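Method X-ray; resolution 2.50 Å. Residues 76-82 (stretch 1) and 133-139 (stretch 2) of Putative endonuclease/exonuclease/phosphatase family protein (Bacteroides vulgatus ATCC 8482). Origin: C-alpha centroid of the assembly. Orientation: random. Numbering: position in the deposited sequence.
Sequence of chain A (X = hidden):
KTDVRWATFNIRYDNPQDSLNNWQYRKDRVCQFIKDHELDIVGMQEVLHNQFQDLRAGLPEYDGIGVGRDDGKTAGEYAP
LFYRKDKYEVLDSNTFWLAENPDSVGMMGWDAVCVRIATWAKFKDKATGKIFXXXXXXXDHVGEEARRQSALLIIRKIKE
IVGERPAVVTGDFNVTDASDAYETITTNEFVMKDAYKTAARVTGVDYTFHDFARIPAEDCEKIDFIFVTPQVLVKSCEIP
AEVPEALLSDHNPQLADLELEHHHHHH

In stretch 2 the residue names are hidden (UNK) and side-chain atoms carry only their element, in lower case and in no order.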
# COMPACT_ATOMS: atom_id res chain seq x y z
N GLY A 76 -14.53 -9.99 -1.06
CA GLY A 76 -13.09 -10.16 -1.00
C GLY A 76 -12.35 -9.01 -0.35
O GLY A 76 -12.97 -8.02 0.05
N GLU A 77 -11.03 -9.13 -0.25
CA GLU A 77 -10.24 -8.08 0.37
C GLU A 77 -10.00 -6.92 -0.60
O GLU A 77 -9.82 -7.11 -1.80
CB GLU A 77 -8.89 -8.63 0.84
CG GLU A 77 -8.99 -9.95 1.59
CD GLU A 77 -7.67 -10.37 2.24
OE1 GLU A 77 -6.60 -10.18 1.63
OE2 GLU A 77 -7.71 -10.90 3.37
N TYR A 78 -10.03 -5.71 -0.07
CA TYR A 78 -9.78 -4.51 -0.85
C TYR A 78 -8.30 -4.17 -0.72
O TYR A 78 -7.61 -4.68 0.18
CB TYR A 78 -10.54 -3.32 -0.26
CG TYR A 78 -12.03 -3.29 -0.48
CD1 TYR A 78 -12.64 -2.20 -1.10
CD2 TYR A 78 -12.85 -4.33 -0.02
CE1 TYR A 78 -14.01 -2.13 -1.27
CE2 TYR A 78 -14.23 -4.27 -0.19
CZ TYR A 78 -14.80 -3.17 -0.81
OH TYR A 78 -16.15 -3.09 -1.00
N ALA A 79 -7.83 -3.31 -1.60
CA ALA A 79 -6.45 -2.81 -1.56
C ALA A 79 -6.67 -1.33 -1.89
O ALA A 79 -6.16 -0.81 -2.87
CB ALA A 79 -5.61 -3.49 -2.63
N PRO A 80 -7.44 -0.64 -1.03
CA PRO A 80 -7.81 0.77 -1.16
C PRO A 80 -6.77 1.83 -0.87
O PRO A 80 -5.73 1.58 -0.26
CB PRO A 80 -8.98 0.88 -0.20
CG PRO A 80 -8.50 0.06 0.97
CD PRO A 80 -7.81 -1.15 0.31
N LEU A 81 -7.09 3.04 -1.34
CA LEU A 81 -6.27 4.23 -1.17
C LEU A 81 -7.13 5.28 -0.47
O LEU A 81 -8.21 5.62 -0.94
CB LEU A 81 -5.82 4.77 -2.53
CG LEU A 81 -4.59 4.10 -3.14
CD1 LEU A 81 -4.50 4.46 -4.61
CD2 LEU A 81 -3.34 4.52 -2.38
N PHE A 82 -6.66 5.78 0.66
CA PHE A 82 -7.38 6.83 1.37
C PHE A 82 -6.58 8.11 1.26
O PHE A 82 -5.36 8.11 1.37
CB PHE A 82 -7.59 6.45 2.84
CG PHE A 82 -8.70 5.46 3.05
CD1 PHE A 82 -8.53 4.12 2.70
CD2 PHE A 82 -9.93 5.87 3.56
CE1 PHE A 82 -9.58 3.20 2.85
CE2 PHE A 82 -10.99 4.96 3.71
CZ PHE A 82 -10.81 3.62 3.35
N UNK A 133 0.63 9.99 -9.54
CA UNK A 133 -0.16 8.79 -9.47
C UNK A 133 0.18 7.94 -8.27
O UNK A 133 1.33 7.89 -7.82
se UNK A 133 -0.36 5.69 -12.32
c UNK A 133 -0.78 6.71 -10.76
c UNK A 133 0.02 7.99 -10.74
c UNK A 133 -2.07 4.84 -12.55
N UNK A 134 -0.83 7.27 -7.76
CA UNK A 134 -0.67 6.39 -6.62
C UNK A 134 -1.18 5.02 -7.03
O UNK A 134 -2.25 4.90 -7.62
c UNK A 134 -1.45 6.91 -5.43
N UNK A 135 -0.40 4.00 -6.71
CA UNK A 135 -0.77 2.63 -7.00
C UNK A 135 -0.55 1.83 -5.73
O UNK A 135 0.53 1.88 -5.14
c UNK A 135 0.07 2.03 -8.16
c UNK A 135 -0.37 0.59 -8.43
c UNK A 135 -0.12 2.86 -9.41
N UNK A 136 -1.58 1.11 -5.30
CA UNK A 136 -1.54 0.31 -4.09
C UNK A 136 -1.88 -1.12 -4.45
O UNK A 136 -2.87 -1.37 -5.13
c UNK A 136 -2.56 0.82 -3.08
n UNK A 136 -3.59 -0.40 -1.26
o UNK A 136 -1.37 0.03 -1.19
c UNK A 136 -2.46 0.12 -1.76
N UNK A 137 -1.07 -2.06 -3.99
CA UNK A 137 -1.34 -3.44 -4.36
C UNK A 137 -1.01 -4.45 -3.25
O UNK A 137 -0.47 -4.08 -2.21
c UNK A 137 -0.55 -3.77 -5.64
c UNK A 137 0.94 -3.60 -5.41
o UNK A 137 -0.82 -5.12 -6.05
N UNK A 138 -1.35 -5.72 -3.48
CA UNK A 138 -1.08 -6.83 -2.54
C UNK A 138 -0.67 -8.05 -3.36
O UNK A 138 -1.51 -8.64 -4.05
c UNK A 138 -2.33 -7.18 -1.73
c UNK A 138 -0.85 -9.28 0.83
n UNK A 138 -2.06 -9.17 1.35
c UNK A 138 -2.06 -8.04 -0.54
n UNK A 138 -0.82 -8.61 -0.31
c UNK A 138 -2.84 -8.40 0.50
N UNK A 139 0.60 -8.44 -3.29
CA UNK A 139 1.13 -9.58 -4.05
C UNK A 139 0.85 -10.96 -3.45
O UNK A 139 0.48 -11.08 -2.28
c UNK A 139 4.64 -7.92 -7.10
c UNK A 139 2.23 -7.49 -5.80
c UNK A 139 3.82 -6.88 -7.50
c UNK A 139 2.65 -9.41 -4.22
c UNK A 139 4.25 -8.74 -6.04
c UNK A 139 2.62 -6.66 -6.85
c UNK A 139 3.04 -8.54 -5.38

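Position 133 carries an unbranched side chain of two carbons, a selenium and a terminal carbon, and the extended chain stays out of reach of stretch 1. Selenium in that place identifies selenomethionine, so the residue is Met133. Its first two chi angles are both t.

Position 134 has one side-chain carbon and nothing beyond it. Its CA-to-CB bond points toward stretch 1, where CB lies 4.0 Å from CD1 of Leu81. A lone methyl makes it Ala134. CD1 of Leu81 also sits 3.8 Å from the backbone O of Ala134, so the leucine tip rests on main chain as well as on the methyl.

At position 135 a single carbon carries two more, three carbons in all, branched at CB. The CA-to-CB bond points away from stretch 1, as strand alternation predicts, and the side chain makes no contact there. Threonine would have the same shape but would need an oxygen, so this is Val135.

Position 136 returns to the facing side. Two carbons lead to one oxygen and one nitrogen on the second, a short planar amide; aspartate would end in two oxygens, and glutamine would need another carbon. The nitrogen approaches two successive carbonyls of stretch 1. The residue is Asn136, with chi1 t and chi2 at 52°. ND2 donates a hydrogen bond to O of Ala79 at 3.1 Å, with an N-H...O angle of 160°. O of Pro80 is also 3.1 Å from ND2, but the angle is poor and this pair is not a hydrogen bond. Lower down the side chain, CB packs 3.8 Å from CD2 of Leu81.

Position 137 has one carbon bearing an oxygen and a carbon. Although its CA is 5.9 Å from CA of Ala79, its CA-to-CB bond points away and the side chain touches nothing on stretch 1. The branched hydroxyl side chain is that of Thr137, whose OG1 is hydrogen-bonded elsewhere in the structure.

Position 138 shows one carbon followed by a five-membered ring of three carbons and two nitrogens, an imidazole. The CA-to-CB bond points toward stretch 1, and a ring carbon lies near the Glu77 carboxylate. This is His138, and its CD2 lies 4.3 Å from OE1 of Glu77. The carboxylate approaches the ring obliquely, in a loose contact without a hydrogen bond.

Position 139 holds one carbon and a six-membered ring of carbons with no hydroxyl. It lies past the strand and out of reach of stretch 1. The bare ring makes it Phe139.

The contact follows a two-residue rhythm: Ala134, Asn136 and His138 face stretch 1, while Val135 and Thr137 turn their side chains away. The touching segments run in nearly opposite directions, 161° apart, so Leu81 meets the earlier part of stretch 2 and Glu77 the end of the strand. At the centre, one amide reaches across to a backbone carbonyl, the sole hydrogen bond between the stretches. Beside it, Leu81 spans Ala134 and the asparagine CB, adding apolar packing to a modest interface of 294 Å².

Stretch 2 (133-139) MAVNTHF
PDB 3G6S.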